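Local atomic coordinates of malate oxidoreductase (Thermotoga maritima, PDB entry 1VL6), a protein that probably catalyses the NAD-dependent oxidative decarboxylation of malate to pyruvate. Residues A105-D110 and I333-V338; E120-I125 and L152-E157; N198-A203 and E239-I244; L276-I281 and P302-E307. All blocks are in the same frame, centred on the assembly; numbering follows the deposited sequence.

In the fold
Interaction 1 spans the chain most widely, bringing the end of helix 89-107, in the malic-enzyme N-terminal region, against helix 330-340 from the NAD-binding region; the other three lie between its segments in sequence. Interaction 2 comes next and joins two helices that connect strands of the four-stranded parallel sheet, its centre about 22 Å from that of interaction 1. Interactions 3 and 4 follow within the NAD-binding region, on loops and helices linking strands of the second sheet, with centres about 25 Å apart. Centres are farthest apart, about 40 Å, for interactions 2 and 4. Interactions 2 to 4 are thus local to one or other sheet-based unit, while interaction 1 joins the two family regions.

Interaction 1: A105-D110 and I333-V338; sequences AFADID and IMKGAV
Ala107, near the C-terminal end of helix 89-107, directs its CB toward helix 330-340 and meets the stem of Lys335, with Ala107 CB 4.3 Å from Lys335 CD. Its backbone joins in, since Ala107 O lies 3.6 Å from Lys335 CE. The lysine gets there because CG stands anti to the backbone N (chi1 -167°) and the next two torsions are extended, which carries the methylenes straight out alongside the helix end before the bend at chi4. At Asp108 the chain leaves the helix with positive phi, and its OD1 makes a salt bridge to Lys104. Ile109 then turns back toward helix 330-340 and touches it with the tip of its longer branch: CD1 sits 3.9 Å from the backbone N of Lys335 and 4.1 Å from CB of Met334, a selenomethionine whose selenium turns off elsewhere. Val72 of strand 71-76 and Phe103 pack on both Ile109 and Met334. The contact therefore sets hydrocarbon against hydrocarbon and backbone, and it divides the lysine in two: the methylenes pack against the helix end, while the charge goes to a cation-pi interaction with Tyr381.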
loop_
_atom_site.group_PDB
_atom_site.type_symbol
_atom_site.label_atom_id
_atom_site.label_comp_id
_atom_site.label_asym_id
_atom_site.label_seq_id
_atom_site.Cartn_x
_atom_site.Cartn_y
_atom_site.Cartn_z
ATOM N N ALA A 105 0.472 9.238 -8.284
ATOM C CA ALA A 105 1.846 9.566 -8.016
ATOM C C ALA A 105 2.044 11.069 -7.869
ATOM O O ALA A 105 2.789 11.530 -6.991
ATOM C CB ALA A 105 2.727 9.028 -9.100
ATOM N N PHE A 106 1.379 11.855 -8.696
ATOM C CA PHE A 106 1.636 13.289 -8.648
ATOM C C PHE A 106 0.644 14.084 -7.814
ATOM O O PHE A 106 0.924 15.191 -7.451
ATOM C CB PHE A 106 1.759 13.858 -10.052
ATOM C CG PHE A 106 3.022 13.435 -10.764
ATOM C CD1 PHE A 106 3.053 12.276 -11.498
ATOM C CD2 PHE A 106 4.175 14.198 -10.676
ATOM C CE1 PHE A 106 4.219 11.879 -12.143
ATOM C CE2 PHE A 106 5.336 13.815 -11.318
ATOM C CZ PHE A 106 5.356 12.645 -12.056
ATOM N N ALA A 107 -0.504 13.510 -7.486
ATOM C CA ALA A 107 -1.537 14.252 -6.744
ATOM C C ALA A 107 -2.132 13.485 -5.602
ATOM O O ALA A 107 -2.879 14.072 -4.852
ATOM C CB ALA A 107 -2.663 14.699 -7.691
ATOM N N ASP A 108 -1.780 12.204 -5.481
ATOM C CA ASP A 108 -2.287 11.275 -4.468
ATOM C C ASP A 108 -3.778 11.060 -4.645
ATOM O O ASP A 108 -4.515 10.761 -3.704
ATOM C CB ASP A 108 -1.872 11.690 -3.052
ATOM C CG ASP A 108 -2.076 10.567 -2.020
ATOM O OD1 ASP A 108 -2.070 9.376 -2.401
ATOM O OD2 ASP A 108 -2.280 10.762 -0.799
ATOM N N ILE A 109 -4.220 11.180 -5.886
ATOM C CA ILE A 109 -5.641 10.998 -6.207
ATOM C C ILE A 109 -5.868 9.551 -6.552
ATOM O O ILE A 109 -5.067 8.948 -7.270
ATOM C CB ILE A 109 -6.038 11.887 -7.376
ATOM C CG1 ILE A 109 -6.174 13.314 -6.885
ATOM C CG2 ILE A 109 -7.322 11.423 -8.019
ATOM C CD1 ILE A 109 -6.503 14.251 -8.003
ATOM N N ASP A 110 -6.956 8.997 -6.028
ATOM C CA ASP A 110 -7.325 7.641 -6.320
ATOM C C ASP A 110 -8.121 7.653 -7.619
ATOM O O ASP A 110 -9.309 7.949 -7.643
ATOM C CB ASP A 110 -8.152 7.089 -5.168
ATOM C CG ASP A 110 -7.337 6.834 -3.928
ATOM O OD1 ASP A 110 -6.106 6.600 -3.987
ATOM O OD2 ASP A 110 -7.864 6.819 -2.822
ATOM N N ILE A 333 -4.644 20.726 -11.150
ATOM C CA ILE A 333 -5.959 21.203 -11.517
ATOM C C ILE A 333 -7.026 20.314 -10.929
ATOM O O ILE A 333 -7.986 20.784 -10.324
ATOM C CB ILE A 333 -6.119 21.167 -13.007
ATOM C CG1 ILE A 333 -5.211 22.231 -13.658
ATOM C CG2 ILE A 333 -7.600 21.364 -13.337
ATOM C CD1 ILE A 333 -5.476 22.491 -15.136
HETATM N N MSE A 334 -6.861 19.015 -11.121
HETATM C CA MSE A 334 -7.830 18.052 -10.663
HETATM C C MSE A 334 -7.919 18.030 -9.163
HETATM O O MSE A 334 -9.018 17.905 -8.590
HETATM C CB MSE A 334 -7.442 16.679 -11.160
HETATM C CG MSE A 334 -8.599 15.705 -11.272
HETATM SE SE MSE A 334 -9.874 16.144 -12.759
HETATM C CE MSE A 334 -11.333 15.857 -11.777
ATOM N N LYS A 335 -6.780 18.130 -8.507
ATOM C CA LYS A 335 -6.790 18.109 -7.101
ATOM C C LYS A 335 -7.488 19.364 -6.566
ATOM O O LYS A 335 -8.247 19.328 -5.625
ATOM C CB LYS A 335 -5.370 18.022 -6.589
ATOM C CG LYS A 335 -5.300 17.674 -5.090
ATOM C CD LYS A 335 -3.833 17.624 -4.700
ATOM C CE LYS A 335 -3.632 17.223 -3.218
ATOM N NZ LYS A 335 -2.590 18.084 -2.673
ATOM N N GLY A 336 -7.206 20.494 -7.153
ATOM C CA GLY A 336 -7.828 21.717 -6.682
ATOM C C GLY A 336 -9.307 21.686 -6.891
ATOM O O GLY A 336 -10.081 21.953 -5.961
ATOM N N ALA A 337 -9.687 21.291 -8.089
ATOM C CA ALA A 337 -11.083 21.287 -8.487
ATOM C C ALA A 337 -11.920 20.327 -7.664
ATOM O O ALA A 337 -13.060 20.618 -7.275
ATOM C CB ALA A 337 -11.188 20.911 -9.961
ATOM N N VAL A 338 -11.377 19.160 -7.414
ATOM C CA VAL A 338 -12.144 18.148 -6.692
ATOM C C VAL A 338 -12.362 18.556 -5.247
ATOM O O VAL A 338 -13.412 18.271 -4.697
ATOM C CB VAL A 338 -11.442 16.792 -6.771
ATOM C CG1 VAL A 338 -12.005 15.841 -5.731
ATOM C CG2 VAL A 338 -11.586 16.239 -8.151
#

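Interaction 2: E120-I125 and L152-E157; sequences EEEKII and LQRLSE
Arg154 of helix 147-158 reaches across to Glu122 of helix 121-130 and holds one carboxylate oxygen with both terminal nitrogens. The straighter bond comes from NH1, 2.9 Å from Glu122 OE1 with an N-H...O angle of 156°, and uses the syn lone pair; the second, from NH2 at 3.3 Å to the same OE1, arrives nearly in line with the C-O bond and is more bent. The acid lies at the edge of the guanidinium, and the two planes are close to coplanar. One face of the guanidinium receives Ile125 CD1, 3.8 Å from Arg154 NH1. Bends at chi2 (-90°) and chi3 fold the arginine around this methyl, which also lies 3.9 Å from Arg154 CB. An additional salt bridge joins Arg154 NE to Glu158, and a leucine here would probably deprive both Glu122 and Glu158 of this cationic partner. Next along the helix, Leu155 brings CD2 to 3.8 Å from Ile125 CG2 and 3.5 Å from Ile125 O, so the leucine methyl touches both the branch and the backbone of Ile125. The helical segments run nearly parallel, 26° apart and 10.4 Å between axes. Helix 147-158 is the connection of a beta-alpha-beta crossover between the adjacent parallel strands 137-140 and 163-165, and Leu155 packs on Leu140 and Val163 of those strands.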
loop_
_atom_site.group_PDB
_atom_site.type_symbol
_atom_site.label_atom_id
_atom_site.label_comp_id
_atom_site.label_asym_id
_atom_site.label_seq_id
_atom_site.Cartn_x
_atom_site.Cartn_y
_atom_site.Cartn_z
ATOM N N GLU A 120 -21.236 6.675 -29.294
ATOM C CA GLU A 120 -22.165 7.776 -29.644
ATOM C C GLU A 120 -22.113 8.812 -28.536
ATOM O O GLU A 120 -22.128 8.460 -27.359
ATOM C CB GLU A 120 -23.595 7.306 -29.791
ATOM C CG GLU A 120 -23.930 6.811 -31.181
ATOM C CD GLU A 120 -25.094 5.843 -31.148
ATOM O OE1 GLU A 120 -26.250 6.307 -31.140
ATOM O OE2 GLU A 120 -24.847 4.618 -31.090
ATOM N N GLU A 121 -22.043 10.082 -28.909
ATOM C CA GLU A 121 -21.830 11.136 -27.910
ATOM C C GLU A 121 -22.965 11.223 -26.857
ATOM O O GLU A 121 -22.679 11.286 -25.673
ATOM C CB GLU A 121 -21.496 12.495 -28.564
ATOM C CG GLU A 121 -22.635 13.067 -29.394
ATOM C CD GLU A 121 -22.216 14.212 -30.295
ATOM O OE1 GLU A 121 -21.582 13.985 -31.349
ATOM O OE2 GLU A 121 -22.545 15.353 -29.953
ATOM N N GLU A 122 -24.229 11.188 -27.259
ATOM C CA GLU A 122 -25.301 11.361 -26.265
ATOM C C GLU A 122 -25.258 10.226 -25.269
ATOM O O GLU A 122 -25.518 10.416 -24.089
ATOM C CB GLU A 122 -26.707 11.440 -26.869
ATOM C CG GLU A 122 -26.940 12.546 -27.893
ATOM C CD GLU A 122 -26.784 13.959 -27.337
ATOM O OE1 GLU A 122 -27.142 14.266 -26.166
ATOM O OE2 GLU A 122 -26.286 14.789 -28.119
ATOM N N LYS A 123 -24.913 9.040 -25.749
ATOM C CA LYS A 123 -24.838 7.883 -24.889
ATOM C C LYS A 123 -23.697 7.952 -23.889
ATOM O O LYS A 123 -23.908 7.698 -22.684
ATOM C CB LYS A 123 -24.802 6.643 -25.749
ATOM C CG LYS A 123 -26.158 6.473 -26.449
ATOM C CD LYS A 123 -26.302 5.150 -27.141
ATOM C CE LYS A 123 -27.498 5.176 -28.090
ATOM N NZ LYS A 123 -27.643 3.897 -28.817
ATOM N N ILE A 124 -22.515 8.373 -24.353
ATOM C CA ILE A 124 -21.390 8.618 -23.450
ATOM C C ILE A 124 -21.853 9.620 -22.381
ATOM O O ILE A 124 -21.650 9.418 -21.176
ATOM C CB ILE A 124 -20.149 9.214 -24.231
ATOM C CG1 ILE A 124 -19.438 8.165 -25.060
ATOM C CG2 ILE A 124 -19.114 9.900 -23.285
ATOM C CD1 ILE A 124 -18.698 8.744 -26.187
ATOM N N ILE A 125 -22.482 10.704 -22.823
ATOM C CA ILE A 125 -22.900 11.760 -21.878
ATOM C C ILE A 125 -23.778 11.166 -20.763
ATOM O O ILE A 125 -23.530 11.376 -19.570
ATOM C CB ILE A 125 -23.645 12.907 -22.605
ATOM C CG1 ILE A 125 -22.670 13.693 -23.444
ATOM C CG2 ILE A 125 -24.286 13.866 -21.615
ATOM C CD1 ILE A 125 -23.326 14.678 -24.336
ATOM N N LEU A 152 -17.564 17.467 -23.365
ATOM C CA LEU A 152 -17.050 18.269 -22.264
ATOM C C LEU A 152 -18.044 19.327 -21.794
ATOM O O LEU A 152 -18.275 19.477 -20.633
ATOM C CB LEU A 152 -15.740 18.947 -22.641
ATOM C CG LEU A 152 -15.129 19.814 -21.541
ATOM C CD1 LEU A 152 -14.848 18.909 -20.354
ATOM C CD2 LEU A 152 -13.857 20.497 -22.043
ATOM N N GLN A 153 -18.603 20.073 -22.729
ATOM C CA GLN A 153 -19.440 21.184 -22.396
ATOM C C GLN A 153 -20.671 20.701 -21.653
ATOM O O GLN A 153 -21.039 21.263 -20.620
ATOM C CB GLN A 153 -19.827 21.928 -23.651
ATOM C CG GLN A 153 -20.643 23.207 -23.397
ATOM C CD GLN A 153 -21.860 23.299 -24.324
ATOM O OE1 GLN A 153 -22.873 22.567 -24.147
ATOM N NE2 GLN A 153 -21.766 24.183 -25.321
ATOM N N ARG A 154 -21.297 19.645 -22.169
ATOM C CA ARG A 154 -22.531 19.168 -21.570
ATOM C C ARG A 154 -22.286 18.647 -20.159
ATOM O O ARG A 154 -23.042 18.956 -19.246
ATOM C CB ARG A 154 -23.178 18.085 -22.416
ATOM C CG ARG A 154 -23.704 18.556 -23.751
ATOM C CD ARG A 154 -25.133 19.036 -23.766
ATOM N NE ARG A 154 -26.018 17.992 -23.267
ATOM C CZ ARG A 154 -26.497 16.987 -24.008
ATOM N NH1 ARG A 154 -26.223 16.878 -25.299
ATOM N NH2 ARG A 154 -27.248 16.071 -23.439
ATOM N N LEU A 155 -21.245 17.856 -19.990
ATOM C CA LEU A 155 -20.997 17.231 -18.712
ATOM C C LEU A 155 -20.611 18.284 -17.694
ATOM O O LEU A 155 -21.068 18.247 -16.535
ATOM C CB LEU A 155 -19.915 16.149 -18.828
ATOM C CG LEU A 155 -20.330 14.946 -19.690
ATOM C CD1 LEU A 155 -19.165 13.998 -19.925
ATOM C CD2 LEU A 155 -21.484 14.184 -19.095
ATOM N N SER A 156 -19.768 19.230 -18.090
ATOM C CA SER A 156 -19.367 20.248 -17.115
ATOM C C SER A 156 -20.557 21.121 -16.771
ATOM O O SER A 156 -20.691 21.523 -15.614
ATOM C CB SER A 156 -18.156 21.065 -17.544
ATOM O OG SER A 156 -18.103 21.177 -18.946
ATOM N N GLU A 157 -21.454 21.367 -17.732
ATOM C CA GLU A 157 -22.667 22.151 -17.463
ATOM C C GLU A 157 -23.640 21.400 -16.555
ATOM O O GLU A 157 -24.261 22.000 -15.670
ATOM C CB GLU A 157 -23.418 22.454 -18.742
ATOM C CG GLU A 157 -23.188 23.825 -19.376
ATOM C CD GLU A 157 -23.642 23.923 -20.874
ATOM O OE1 GLU A 157 -24.488 23.069 -21.371
ATOM O OE2 GLU A 157 -23.115 24.863 -21.569
#

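Interaction 3: N198-A203 and E239-I244; sequences NGIGAA and EYHLEI
The imidazole of His241 meets Ile200 at its edge: Ile200 O lies close to the ring plane, 2.9 Å from His241 NE2. Two carbons of the isoleucine instead stand off that plane, on one side of it by the NE2-CD2 rim, with Ile200 CB 3.7 Å from NE2 and Ile200 CG2 3.8 Å from CD2 of the histidine. The neighbouring Tyr240 ring has Glu239 OE1 over one face, offset toward the rim, and meets the ring of Phe149 from helix 147-158. The NE2-H...O bond is moderately straight at 149°, and the donor stands 24° off the plane of the carbonyl group. A first torsion of -74°, with CG anti to the carbonyl carbon, swings the ring off helix 239-246 to the loop. A phenylalanine in place of His241 would keep a flat ring but would probably leave Ile200 O without its donor from this helix. Farther along the helix, Ile244 CG1 approaches Ile200 CG2 at 4.1 Å, so this one branch of Ile200 touches both the histidine and the isoleucine; Ala221 and Val208 also pack on Ile200 and Ile244. The loop follows strand 194-198 and leads into helix 202-214, and with Gly199, Gly201 and Gly204 it is consistent with the glycine-rich turn of a Rossmann-type dinucleotide fold. Ile200 is held at its other backbone end as well, its N bonding to Asp223 OD2. NE2 thus donates to the loop, while ND1 appears to accept weakly from Leu237 N, just before its own helix.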
loop_
_atom_site.group_PDB
_atom_site.type_symbol
_atom_site.label_atom_id
_atom_site.label_comp_id
_atom_site.label_asym_id
_atom_site.label_seq_id
_atom_site.Cartn_x
_atom_site.Cartn_y
_atom_site.Cartn_z
ATOM N N ASN A 198 -1.558 25.412 -35.878
ATOM C CA ASN A 198 -1.861 24.415 -36.890
ATOM C C ASN A 198 -2.372 23.128 -36.277
ATOM O O ASN A 198 -1.690 22.515 -35.457
ATOM C CB ASN A 198 -0.624 24.082 -37.696
ATOM C CG ASN A 198 -0.927 23.167 -38.899
ATOM O OD1 ASN A 198 -1.462 23.624 -39.882
ATOM N ND2 ASN A 198 -0.565 21.872 -38.811
ATOM N N GLY A 199 -3.547 22.689 -36.736
ATOM C CA GLY A 199 -4.206 21.456 -36.269
ATOM C C GLY A 199 -5.272 21.817 -35.261
ATOM O O GLY A 199 -5.001 21.909 -34.063
ATOM N N ILE A 200 -6.489 22.025 -35.750
ATOM C CA ILE A 200 -7.575 22.535 -34.899
ATOM C C ILE A 200 -8.469 21.389 -34.479
ATOM O O ILE A 200 -9.626 21.291 -34.873
ATOM C CB ILE A 200 -8.381 23.618 -35.639
ATOM C CG1 ILE A 200 -7.436 24.645 -36.300
ATOM C CG2 ILE A 200 -9.331 24.326 -34.674
ATOM C CD1 ILE A 200 -6.807 25.549 -35.317
ATOM N N GLY A 201 -7.888 20.477 -33.717
ATOM C CA GLY A 201 -8.613 19.387 -33.090
ATOM C C GLY A 201 -8.863 19.775 -31.649
ATOM O O GLY A 201 -9.039 20.951 -31.360
ATOM N N ALA A 202 -8.789 18.800 -30.750
ATOM C CA ALA A 202 -9.172 19.016 -29.361
ATOM C C ALA A 202 -8.299 20.066 -28.718
ATOM O O ALA A 202 -8.801 20.962 -28.012
ATOM C CB ALA A 202 -9.102 17.757 -28.596
ATOM N N ALA A 203 -6.996 19.985 -28.992
ATOM C CA ALA A 203 -6.062 20.925 -28.441
ATOM C C ALA A 203 -6.128 22.246 -29.154
ATOM O O ALA A 203 -6.186 23.289 -28.491
ATOM C CB ALA A 203 -4.697 20.365 -28.554
ATOM N N GLU A 239 -18.624 22.732 -37.894
ATOM C CA GLU A 239 -19.054 23.913 -37.159
ATOM C C GLU A 239 -17.969 24.529 -36.257
ATOM O O GLU A 239 -17.946 25.746 -36.072
ATOM C CB GLU A 239 -20.349 23.619 -36.349
ATOM C CG GLU A 239 -20.561 22.157 -35.938
ATOM C CD GLU A 239 -21.445 21.980 -34.711
ATOM O OE1 GLU A 239 -21.569 22.908 -33.881
ATOM O OE2 GLU A 239 -22.001 20.884 -34.551
ATOM N N TYR A 240 -17.080 23.725 -35.682
ATOM C CA TYR A 240 -16.118 24.277 -34.711
ATOM C C TYR A 240 -14.992 25.047 -35.418
ATOM O O TYR A 240 -14.440 26.002 -34.871
ATOM C CB TYR A 240 -15.594 23.181 -33.748
ATOM C CG TYR A 240 -16.692 22.532 -32.889
ATOM C CD1 TYR A 240 -17.109 23.139 -31.722
ATOM C CD2 TYR A 240 -17.350 21.340 -33.282
ATOM C CE1 TYR A 240 -18.127 22.588 -30.946
ATOM C CE2 TYR A 240 -18.373 20.786 -32.506
ATOM C CZ TYR A 240 -18.751 21.436 -31.335
ATOM O OH TYR A 240 -19.742 20.973 -30.496
ATOM N N HIS A 241 -14.655 24.629 -36.625
ATOM C CA HIS A 241 -13.689 25.335 -37.436
ATOM C C HIS A 241 -14.304 26.653 -37.907
ATOM O O HIS A 241 -13.666 27.692 -37.940
ATOM C CB HIS A 241 -13.297 24.464 -38.637
ATOM C CG HIS A 241 -12.400 23.323 -38.292
ATOM N ND1 HIS A 241 -11.835 22.511 -39.253
ATOM C CD2 HIS A 241 -11.920 22.891 -37.098
ATOM C CE1 HIS A 241 -11.056 21.621 -38.660
ATOM N NE2 HIS A 241 -11.075 21.841 -37.355
ATOM N N LEU A 242 -15.567 26.610 -38.269
ATOM C CA LEU A 242 -16.272 27.838 -38.617
ATOM C C LEU A 242 -16.226 28.794 -37.411
ATOM O O LEU A 242 -15.948 29.985 -37.547
ATOM C CB LEU A 242 -17.697 27.528 -39.026
ATOM C CG LEU A 242 -18.499 28.583 -39.762
ATOM C CD1 LEU A 242 -17.930 28.936 -41.127
ATOM C CD2 LEU A 242 -19.914 28.045 -39.945
ATOM N N GLU A 243 -16.483 28.279 -36.218
ATOM C CA GLU A 243 -16.467 29.139 -35.052
ATOM C C GLU A 243 -15.092 29.816 -34.921
ATOM O O GLU A 243 -15.000 31.045 -34.692
ATOM C CB GLU A 243 -16.750 28.327 -33.809
ATOM C CG GLU A 243 -17.031 29.164 -32.580
ATOM C CD GLU A 243 -16.883 28.374 -31.288
ATOM O OE1 GLU A 243 -16.958 27.127 -31.314
ATOM O OE2 GLU A 243 -16.665 29.004 -30.244
ATOM N N ILE A 244 -14.028 29.028 -35.105
ATOM C CA ILE A 244 -12.673 29.554 -35.019
ATOM C C ILE A 244 -12.353 30.583 -36.083
ATOM O O ILE A 244 -11.732 31.642 -35.815
ATOM C CB ILE A 244 -11.642 28.442 -35.076
ATOM C CG1 ILE A 244 -11.817 27.504 -33.869
ATOM C CG2 ILE A 244 -10.211 29.035 -35.077
ATOM C CD1 ILE A 244 -11.650 28.153 -32.523
#

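Interaction 4: L276-I281 and P302-E307; sequences LKPEWI and PELARE
Leu304 leans from helix 302-307 onto the ring of Pro278, at the start of the short helix 278-281. Its CB points toward the proline, and CG, set anti to the backbone N (chi1 -179°), is the first atom to touch, 4.0 Å from Pro278 CB. From there the chain forks. CD1 stays with the same carbon, 4.0 Å from Pro278 CB, whereas CD2 comes to Pro278 CG at 4.1 Å, so that the fork lies along the CB-CG side of the pyrrolidine ring and the two side chains cross at a slant. The backbone behind this leucine is anchored, its N bonding to Asp301 OD2. Both helices belong to the part of the NAD-binding region that continues the Rossmann-like parallel sheet: helix 278-281 comes between strands 266-269 and 289-292, and helix 302-307 between strands 289-292 and 312-315, the last being the outermost strand of the sheet within this chain. The contact is therefore made between two successive beta-alpha-beta connections. Deeper than the proline, Ile281 extends its longer branch to helix 302-307. Its CD1 lies 3.9 Å from Ala305 CB and equally 3.9 Å from Ala305 O, touching both the methyl and the backbone of that residue. Ala305 also packs against Val313 of strand 312-315, on the sheet side of its helix, and Ile281 against Pro288 of the loop before strand 289-292. Leu304, by contrast, is exposed, and both it and Pro278 touch a neighbouring molecule in the crystal.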
loop_
_atom_site.group_PDB
_atom_site.type_symbol
_atom_site.label_atom_id
_atom_site.label_comp_id
_atom_site.label_asym_id
_atom_site.label_seq_id
_atom_site.Cartn_x
_atom_site.Cartn_y
_atom_site.Cartn_z
ATOM N N LEU A 276 6.532 21.194 -41.426
ATOM C CA LEU A 276 7.047 22.555 -41.500
ATOM C C LEU A 276 8.462 22.533 -42.076
ATOM O O LEU A 276 9.387 22.063 -41.429
ATOM C CB LEU A 276 7.003 23.160 -40.104
ATOM C CG LEU A 276 7.059 24.671 -40.046
ATOM C CD1 LEU A 276 6.558 25.180 -38.670
ATOM C CD2 LEU A 276 8.474 25.140 -40.340
ATOM N N LYS A 277 8.622 22.997 -43.308
ATOM C CA LYS A 277 9.943 22.940 -43.965
ATOM C C LYS A 277 10.894 23.978 -43.324
ATOM O O LYS A 277 10.493 25.107 -42.980
ATOM C CB LYS A 277 9.838 23.120 -45.487
ATOM C CG LYS A 277 9.155 21.948 -46.132
ATOM C CD LYS A 277 9.262 21.892 -47.669
ATOM C CE LYS A 277 9.015 20.454 -48.178
ATOM N NZ LYS A 277 9.418 20.206 -49.602
ATOM N N PRO A 278 12.160 23.607 -43.141
ATOM C CA PRO A 278 13.103 24.475 -42.438
ATOM C C PRO A 278 13.222 25.849 -43.079
ATOM O O PRO A 278 13.239 26.826 -42.384
ATOM C CB PRO A 278 14.424 23.728 -42.575
ATOM C CG PRO A 278 14.218 22.798 -43.688
ATOM C CD PRO A 278 12.802 22.387 -43.629
ATOM N N GLU A 279 13.271 25.930 -44.408
ATOM C CA GLU A 279 13.387 27.249 -45.037
ATOM C C GLU A 279 12.233 28.219 -44.734
ATOM O O GLU A 279 12.430 29.436 -44.757
ATOM C CB GLU A 279 13.645 27.110 -46.515
ATOM C CG GLU A 279 15.067 26.624 -46.823
ATOM C CD GLU A 279 16.176 27.563 -46.269
ATOM O OE1 GLU A 279 16.461 28.626 -46.855
ATOM O OE2 GLU A 279 16.798 27.236 -45.230
ATOM N N TRP A 280 11.059 27.697 -44.373
ATOM C CA TRP A 280 9.942 28.566 -43.953
ATOM C C TRP A 280 10.304 29.394 -42.732
ATOM O O TRP A 280 9.871 30.540 -42.585
ATOM C CB TRP A 280 8.646 27.778 -43.671
ATOM C CG TRP A 280 8.176 26.960 -44.855
ATOM C CD1 TRP A 280 8.685 27.006 -46.132
ATOM C CD2 TRP A 280 7.119 25.996 -44.893
ATOM N NE1 TRP A 280 8.009 26.133 -46.946
ATOM C CE2 TRP A 280 7.049 25.496 -46.218
ATOM C CE3 TRP A 280 6.232 25.495 -43.955
ATOM C CZ2 TRP A 280 6.127 24.535 -46.618
ATOM C CZ3 TRP A 280 5.313 24.528 -44.357
ATOM C CH2 TRP A 280 5.278 24.058 -45.673
ATOM N N ILE A 281 11.118 28.829 -41.862
ATOM C CA ILE A 281 11.486 29.529 -40.638
ATOM C C ILE A 281 12.135 30.860 -40.923
ATOM O O ILE A 281 11.926 31.819 -40.193
ATOM C CB ILE A 281 12.385 28.648 -39.752
ATOM C CG1 ILE A 281 11.530 27.494 -39.216
ATOM C CG2 ILE A 281 12.985 29.501 -38.594
ATOM C CD1 ILE A 281 12.153 26.690 -38.157
ATOM N N PRO A 302 13.446 19.250 -34.094
ATOM C CA PRO A 302 13.890 20.391 -33.288
ATOM C C PRO A 302 15.277 20.895 -33.616
ATOM O O PRO A 302 15.474 22.101 -33.682
ATOM C CB PRO A 302 13.810 19.885 -31.838
ATOM C CG PRO A 302 12.926 18.668 -31.867
ATOM C CD PRO A 302 13.080 18.080 -33.260
ATOM N N GLU A 303 16.243 20.010 -33.813
ATOM C CA GLU A 303 17.595 20.491 -34.128
ATOM C C GLU A 303 17.524 21.225 -35.485
ATOM O O GLU A 303 17.988 22.372 -35.616
ATOM C CB GLU A 303 18.618 19.367 -34.128
ATOM C CG GLU A 303 20.045 19.839 -34.384
ATOM C CD GLU A 303 20.549 20.816 -33.351
ATOM O OE1 GLU A 303 20.064 20.793 -32.197
ATOM O OE2 GLU A 303 21.435 21.615 -33.693
ATOM N N LEU A 304 16.884 20.590 -36.466
ATOM C CA LEU A 304 16.741 21.189 -37.769
ATOM C C LEU A 304 16.158 22.599 -37.647
ATOM O O LEU A 304 16.597 23.544 -38.298
ATOM C CB LEU A 304 15.828 20.339 -38.665
ATOM C CG LEU A 304 15.603 20.836 -40.107
ATOM C CD1 LEU A 304 16.908 21.117 -40.845
ATOM C CD2 LEU A 304 14.824 19.819 -40.866
ATOM N N ALA A 305 15.160 22.740 -36.806
ATOM C CA ALA A 305 14.580 24.038 -36.607
ATOM C C ALA A 305 15.583 25.029 -36.031
ATOM O O ALA A 305 15.617 26.166 -36.505
ATOM C CB ALA A 305 13.371 23.923 -35.711
ATOM N N ARG A 306 16.347 24.614 -35.000
ATOM C CA ARG A 306 17.381 25.486 -34.405
ATOM C C ARG A 306 18.321 25.876 -35.530
ATOM O O ARG A 306 18.562 27.046 -35.728
ATOM C CB ARG A 306 18.188 24.843 -33.258
ATOM C CG ARG A 306 17.421 24.735 -31.923
ATOM C CD ARG A 306 17.867 23.563 -30.977
ATOM N NE ARG A 306 16.767 23.051 -30.137
ATOM C CZ ARG A 306 16.715 21.810 -29.595
ATOM N NH1 ARG A 306 17.711 20.944 -29.808
ATOM N NH2 ARG A 306 15.663 21.425 -28.851
ATOM N N GLU A 307 18.776 24.890 -36.303
ATOM C CA GLU A 307 19.721 25.136 -37.364
ATOM C C GLU A 307 19.240 26.120 -38.415
ATOM O O GLU A 307 20.030 26.806 -39.031
ATOM C CB GLU A 307 20.100 23.823 -38.022
ATOM C CG GLU A 307 20.771 22.857 -37.079
ATOM C CD GLU A 307 22.207 23.186 -36.739
ATOM O OE1 GLU A 307 22.881 23.964 -37.446
ATOM O OE2 GLU A 307 22.675 22.621 -35.744
#